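PDB 6GNF: glycogen synthase, which is a starch synthase-type glycosyltransferase with two Rossmann-like domains (GT-B fold), holding adenosine-5'-diphosphate and a glycan in this structure. Local coordinates for residues E45-E50 with V523-P528; E85-R90 with V104-Y109. All coordinates share one frame; numbering follows the deposited sequence.

Contact 1 and contact 2 both involve the N-terminal Rossmann-like domain: their centres are 31 Å apart and their nearest atoms about 15 Å. Residues 45-50 of helix 39-54 come first along the chain, the whole of contact 2 follows, and the partner of the helix, 523-528, arrives only near the C-terminus. Contact 2 is local, pairing neighbouring strands 85-96 and 99-105 near one edge of the mixed sheet, just inside strand 72-82. Contact 1 is long-range: it brings the start of the last helix, 526-540, back onto the N-terminal domain after the chain has built the second, parallel sheet. One contact thus lies within a single sheet, while the other joins the last helix to helix 39-54.

Contact 1 (E45-E50 with V523-P528); sequences EGLPEE and VSWKKP
The backbones of 45-50 and 523-528 come closest at L47 and W525, whose CA atoms are 6.2 Å apart, where helix 39-54 meets the turn leading into helix 526-540. The indole of W525 lies with one face against the helix. G46, lacking a side chain, lets the ring settle directly on the main chain: its carbonyl carbon C is 3.6 Å from W525 CD1. The backbone N of L47 lies over the same face. L47 then spans the six-membered ring in a CH-pi contact, CB standing 3.8 Å from the centroid and almost on the ring normal. With CG anti to the backbone N (chi1 174°), leucine carries CD1 to 3.9 Å from W525 CE3, and the L47 side chain also touches A529 and Y532 of the final helix. As the C-terminal helix commonly does in the GT-B fold, helix 526-540 returns to the N-terminal domain, and a broad, flat tryptophan suits the turn that leads into that helix because it can cover two residues of helix 39-54 at once. The W525 side chain is about 7 Å from the bound AC1 unit. One turn on, the aliphatic part of E50 continues the apolar contact, CB being 3.7 Å from W525 CB. A bend at chi2 (64°) then takes its carboxylate to the main chain of K526, with OE2 3.6 Å from CA. E50 OE2 and K526 NZ remain 6.1 Å apart, so their opposite charges make no salt bridge. S524 OG caps the incoming helix through a weak bond from K526 N.

Contact 2 (E85-R90 with V104-Y109); sequences EKTNVR and VDHHVY. With SO4 (sulfate ion), chain G.
R90 and D105 form a salt bridge in which two arginine nitrogens converge on a single carboxylate oxygen. D105 OD2 accepts from R90 NH2 at 2.7 Å and from R90 NE at 3.0 Å; both donors approach from the same face of the carboxylate, whose plane is turned 58° from that of the guanidinium. The two residues are a hydrogen-bonded pair of the antiparallel hairpin 85-96/99-105, with reciprocal N-H...O bonds between their main chains and their side chains side by side on one face. A bend at chi3 (-59°) folds the long arginine back to its shorter neighbour. R90 NH2 also donates to O1 of a sulfate, probably from the crystallisation liquor, at 3.1 Å, and NH1 does so weakly. R64 binds both D105 OD1 and the sulfate, so the aspartate sits between two arginines, which probably stabilises its negative charge.

H106 is the N-cap of helix 107-110 and uses both ring nitrogens. ND1 accepts an almost straight bond from V108 N (3.3 Å, 172°), and NE2 is hydrogen-bonded to T87 OG1 at 2.9 Å, both partners lying in the imidazole plane. A histidine fits here because its two ring nitrogens point outward in different directions within one plane, linking the helix start to strand 85-96 while fixing the ring's rotation. On the face of the hairpin away from the R90 and D105 side chains, V89 and V104 pack, CG1 to CG1 at 3.7 Å. At the imidazole edge, H106 CD2 comes within 3.1 Å of the carbonyl oxygen O of N88.

Contact 1 (E45-E50 with V523-P528)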
loop_
_atom_site.group_PDB
_atom_site.type_symbol
_atom_site.label_atom_id
_atom_site.label_comp_id
_atom_site.label_asym_id
_atom_site.label_seq_id
_atom_site.Cartn_x
_atom_site.Cartn_y
_atom_site.Cartn_z
ATOM N N GLU A 45 6.284 -5.747 6.166
ATOM C CA GLU A 45 7.512 -5.688 6.945
ATOM C C GLU A 45 7.195 -5.470 8.422
ATOM O O GLU A 45 7.618 -6.255 9.259
ATOM C CB GLU A 45 8.422 -4.568 6.445
ATOM C CG GLU A 45 9.757 -4.510 7.181
ATOM C CD GLU A 45 10.604 -3.296 6.838
ATOM O OE1 GLU A 45 10.207 -2.496 5.975
ATOM O OE2 GLU A 45 11.686 -3.140 7.425
ATOM N N GLY A 46 6.462 -4.399 8.721
ATOM C CA GLY A 46 6.275 -3.933 10.091
ATOM C C GLY A 46 5.360 -4.747 10.979
ATOM O O GLY A 46 5.674 -4.999 12.138
ATOM N N LEU A 47 4.214 -5.144 10.444
ATOM C CA LEU A 47 3.230 -5.883 11.236
ATOM C C LEU A 47 3.761 -7.269 11.637
ATOM O O LEU A 47 3.696 -7.626 12.813
ATOM C CB LEU A 47 1.876 -5.945 10.507
ATOM C CG LEU A 47 0.760 -6.806 11.110
ATOM C CD1 LEU A 47 0.514 -6.479 12.579
ATOM C CD2 LEU A 47 -0.525 -6.648 10.304
ATOM N N PRO A 48 4.326 -8.034 10.687
ATOM C CA PRO A 48 4.913 -9.322 11.090
ATOM C C PRO A 48 6.032 -9.209 12.117
ATOM O O PRO A 48 6.121 -10.056 13.006
ATOM C CB PRO A 48 5.446 -9.883 9.768
ATOM C CG PRO A 48 4.494 -9.339 8.764
ATOM C CD PRO A 48 4.285 -7.916 9.219
ATOM N N GLU A 49 6.869 -8.177 12.008
ATOM C CA GLU A 49 7.936 -7.960 12.985
ATOM C C GLU A 49 7.376 -7.701 14.376
ATOM O O GLU A 49 7.905 -8.201 15.357
ATOM C CB GLU A 49 8.878 -6.830 12.550
ATOM C CG GLU A 49 9.839 -7.262 11.449
ATOM C CD GLU A 49 10.783 -6.178 10.949
ATOM O OE1 GLU A 49 11.444 -6.427 9.916
ATOM O OE2 GLU A 49 10.828 -5.070 11.521
ATOM N N GLU A 50 6.277 -6.956 14.455
ATOM C CA GLU A 50 5.648 -6.659 15.748
ATOM C C GLU A 50 5.017 -7.923 16.325
ATOM O O GLU A 50 5.119 -8.190 17.509
ATOM C CB GLU A 50 4.599 -5.551 15.602
ATOM C CG GLU A 50 3.880 -5.178 16.896
ATOM C CD GLU A 50 4.795 -4.583 17.960
ATOM O OE1 GLU A 50 5.887 -4.084 17.602
ATOM O OE2 GLU A 50 4.427 -4.618 19.166
ATOM N N VAL A 523 2.150 6.063 16.682
ATOM C CA VAL A 523 1.694 5.456 15.435
ATOM C C VAL A 523 2.452 4.150 15.141
ATOM O O VAL A 523 2.588 3.751 13.987
ATOM C CB VAL A 523 1.830 6.443 14.248
ATOM C CG1 VAL A 523 0.845 7.586 14.397
ATOM C CG2 VAL A 523 3.244 6.994 14.126
ATOM N N SER A 524 2.990 3.520 16.186
ATOM C CA SER A 524 3.709 2.257 16.030
ATOM C C SER A 524 2.731 1.113 15.801
ATOM O O SER A 524 1.505 1.304 15.876
ATOM C CB SER A 524 4.547 1.961 17.262
ATOM O OG SER A 524 3.710 1.673 18.365
ATOM N N TRP A 525 3.278 -0.074 15.522
ATOM C CA TRP A 525 2.466 -1.266 15.290
ATOM C C TRP A 525 1.901 -1.902 16.565
ATOM O O TRP A 525 1.081 -2.805 16.492
ATOM C CB TRP A 525 3.266 -2.297 14.493
ATOM C CG TRP A 525 3.224 -2.031 13.045
ATOM C CD1 TRP A 525 4.235 -1.560 12.266
ATOM C CD2 TRP A 525 2.091 -2.181 12.188
ATOM N NE1 TRP A 525 3.804 -1.419 10.966
ATOM C CE2 TRP A 525 2.493 -1.796 10.891
ATOM C CE3 TRP A 525 0.779 -2.614 12.387
ATOM C CZ2 TRP A 525 1.631 -1.820 9.803
ATOM C CZ3 TRP A 525 -0.081 -2.648 11.300
ATOM C CH2 TRP A 525 0.349 -2.250 10.023
ATOM N N LYS A 526 2.338 -1.429 17.724
ATOM C CA LYS A 526 1.994 -2.025 19.019
ATOM C C LYS A 526 0.487 -2.251 19.217
ATOM O O LYS A 526 0.047 -3.390 19.377
ATOM C CB LYS A 526 2.571 -1.147 20.130
ATOM C CG LYS A 526 2.791 -1.816 21.477
ATOM C CD LYS A 526 3.965 -1.151 22.207
ATOM C CE LYS A 526 3.628 -0.743 23.632
ATOM N NZ LYS A 526 3.250 -1.901 24.489
ATOM N N LYS A 527 -0.298 -1.178 19.154
ATOM C CA LYS A 527 -1.753 -1.261 19.356
ATOM C C LYS A 527 -2.509 -1.983 18.242
ATOM O O LYS A 527 -3.413 -2.761 18.542
ATOM C CB LYS A 527 -2.359 0.130 19.543
ATOM C CG LYS A 527 -2.003 0.778 20.865
ATOM C CD LYS A 527 -2.341 2.259 20.849
ATOM C CE LYS A 527 -1.672 3.007 21.992
ATOM N NZ LYS A 527 -2.267 2.659 23.311
ATOM N N PRO A 528 -2.227 -1.646 16.974
ATOM C CA PRO A 528 -2.938 -2.381 15.933
ATOM C C PRO A 528 -2.581 -3.868 15.885
ATOM O O PRO A 528 -3.474 -4.693 15.690
ATOM C CB PRO A 528 -2.536 -1.663 14.637
ATOM C CG PRO A 528 -1.386 -0.803 14.989
ATOM C CD PRO A 528 -1.530 -0.472 16.436
#

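Contact 2 (E85-R90 with V104-Y109)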
loop_
_atom_site.group_PDB
_atom_site.type_symbol
_atom_site.label_atom_id
_atom_site.label_comp_id
_atom_site.label_asym_id
_atom_site.label_seq_id
_atom_site.Cartn_x
_atom_site.Cartn_y
_atom_site.Cartn_z
ATOM N N GLU A 85 0.294 -25.605 -17.573
ATOM C CA GLU A 85 1.590 -26.278 -17.528
ATOM C C GLU A 85 1.977 -26.635 -16.084
ATOM O O GLU A 85 1.877 -25.814 -15.175
ATOM C CB GLU A 85 2.667 -25.393 -18.165
ATOM C CG GLU A 85 4.095 -25.940 -18.093
ATOM C CD GLU A 85 5.175 -24.863 -18.236
ATOM O OE1 GLU A 85 5.488 -24.464 -19.382
ATOM O OE2 GLU A 85 5.739 -24.434 -17.202
ATOM N N LYS A 86 2.451 -27.865 -15.904
ATOM C CA LYS A 86 2.992 -28.331 -14.632
ATOM C C LYS A 86 4.431 -27.850 -14.507
ATOM O O LYS A 86 5.201 -27.942 -15.460
ATOM C CB LYS A 86 2.946 -29.866 -14.561
ATOM C CG LYS A 86 1.710 -30.451 -13.880
ATOM C CD LYS A 86 0.379 -29.909 -14.408
ATOM C CE LYS A 86 0.104 -30.275 -15.863
ATOM N NZ LYS A 86 0.188 -31.740 -16.129
ATOM N N THR A 87 4.799 -27.332 -13.341
ATOM C CA THR A 87 6.151 -26.807 -13.137
ATOM C C THR A 87 6.555 -26.963 -11.664
ATOM O O THR A 87 5.811 -27.548 -10.893
ATOM C CB THR A 87 6.236 -25.334 -13.619
ATOM O OG1 THR A 87 7.604 -24.929 -13.690
ATOM C CG2 THR A 87 5.442 -24.404 -12.699
ATOM N N ASN A 88 7.755 -26.505 -11.312
ATOM C CA ASN A 88 8.263 -26.584 -9.942
ATOM C C ASN A 88 8.714 -25.227 -9.471
ATOM O O ASN A 88 9.229 -24.464 -10.251
ATOM C CB ASN A 88 9.494 -27.493 -9.875
ATOM C CG ASN A 88 9.180 -28.915 -10.210
ATOM O OD1 ASN A 88 9.608 -29.401 -11.252
ATOM N ND2 ASN A 88 8.399 -29.587 -9.371
ATOM N N VAL A 89 8.563 -24.958 -8.185
ATOM C CA VAL A 89 9.216 -23.806 -7.571
ATOM C C VAL A 89 10.296 -24.303 -6.610
ATOM O O VAL A 89 10.253 -25.452 -6.172
ATOM C CB VAL A 89 8.208 -22.880 -6.865
ATOM C CG1 VAL A 89 7.240 -22.299 -7.884
ATOM C CG2 VAL A 89 7.447 -23.606 -5.767
ATOM N N ARG A 90 11.323 -23.483 -6.397
ATOM C CA ARG A 90 12.274 -23.670 -5.310
ATOM C C ARG A 90 11.951 -22.623 -4.256
ATOM O O ARG A 90 11.314 -21.620 -4.563
ATOM C CB ARG A 90 13.706 -23.484 -5.790
ATOM C CG ARG A 90 14.173 -24.501 -6.818
ATOM C CD ARG A 90 15.635 -24.290 -7.179
ATOM N NE ARG A 90 15.874 -22.957 -7.731
ATOM C CZ ARG A 90 17.075 -22.383 -7.870
ATOM N NH1 ARG A 90 18.183 -23.015 -7.503
ATOM N NH2 ARG A 90 17.168 -21.158 -8.382
ATOM N N VAL A 104 9.615 -17.469 -3.129
ATOM C CA VAL A 104 9.262 -18.458 -4.125
ATOM C C VAL A 104 10.044 -18.173 -5.396
ATOM O O VAL A 104 9.869 -17.132 -6.018
ATOM C CB VAL A 104 7.753 -18.423 -4.415
ATOM C CG1 VAL A 104 7.373 -19.517 -5.400
ATOM C CG2 VAL A 104 6.967 -18.574 -3.124
ATOM N N ASP A 105 10.880 -19.122 -5.801
ATOM C CA ASP A 105 11.777 -18.924 -6.922
ATOM C C ASP A 105 11.284 -19.633 -8.183
ATOM O O ASP A 105 11.007 -20.829 -8.182
ATOM C CB ASP A 105 13.171 -19.427 -6.580
ATOM C CG ASP A 105 14.157 -19.260 -7.732
ATOM O OD1 ASP A 105 14.498 -18.123 -8.130
ATOM O OD2 ASP A 105 14.604 -20.307 -8.262
ATOM N N HIS A 106 11.208 -18.878 -9.277
ATOM C CA HIS A 106 10.827 -19.402 -10.581
ATOM C C HIS A 106 11.272 -18.419 -11.652
ATOM O O HIS A 106 11.304 -17.218 -11.415
ATOM C CB HIS A 106 9.313 -19.590 -10.667
ATOM C CG HIS A 106 8.881 -20.487 -11.780
ATOM N ND1 HIS A 106 8.762 -20.060 -13.084
ATOM C CD2 HIS A 106 8.552 -21.799 -11.784
ATOM C CE1 HIS A 106 8.384 -21.067 -13.848
ATOM N NE2 HIS A 106 8.248 -22.138 -13.084
ATOM N N HIS A 107 11.567 -18.936 -12.838
ATOM C CA HIS A 107 12.006 -18.122 -13.966
ATOM C C HIS A 107 11.075 -16.915 -14.232
ATOM O O HIS A 107 11.554 -15.838 -14.522
ATOM C CB HIS A 107 12.206 -19.034 -15.204
ATOM C CG HIS A 107 12.244 -18.318 -16.514
ATOM N ND1 HIS A 107 13.417 -17.808 -17.038
ATOM C CD2 HIS A 107 11.289 -18.101 -17.450
ATOM C CE1 HIS A 107 13.174 -17.269 -18.220
ATOM N NE2 HIS A 107 11.889 -17.428 -18.490
ATOM N N VAL A 108 9.768 -17.073 -14.039
ATOM C CA VAL A 108 8.818 -16.017 -14.362
ATOM C C VAL A 108 8.827 -14.882 -13.351
ATOM O O VAL A 108 8.223 -13.855 -13.621
ATOM C CB VAL A 108 7.356 -16.532 -14.507
ATOM C CG1 VAL A 108 7.287 -17.671 -15.506
ATOM C CG2 VAL A 108 6.771 -16.963 -13.166
ATOM N N TYR A 109 9.430 -15.090 -12.177
ATOM C CA TYR A 109 9.581 -14.014 -11.204
ATOM C C TYR A 109 10.924 -13.320 -11.343
ATOM O O TYR A 109 10.983 -12.094 -11.311
ATOM C CB TYR A 109 9.443 -14.524 -9.774
ATOM C CG TYR A 109 8.137 -15.190 -9.450
ATOM C CD1 TYR A 109 6.924 -14.594 -9.770
ATOM C CD2 TYR A 109 8.108 -16.409 -8.785
ATOM C CE1 TYR A 109 5.725 -15.208 -9.465
ATOM C CE2 TYR A 109 6.914 -17.024 -8.474
ATOM C CZ TYR A 109 5.724 -16.417 -8.818
ATOM O OH TYR A 109 4.541 -17.030 -8.521
HETATM S S SO4 G . 20.329 -18.844 -8.257
HETATM O O1 SO4 G . 20.100 -20.310 -8.189
HETATM O O2 SO4 G . 19.174 -18.132 -8.860
HETATM O O3 SO4 G . 21.516 -18.607 -9.106
HETATM O O4 SO4 G . 20.579 -18.315 -6.896
#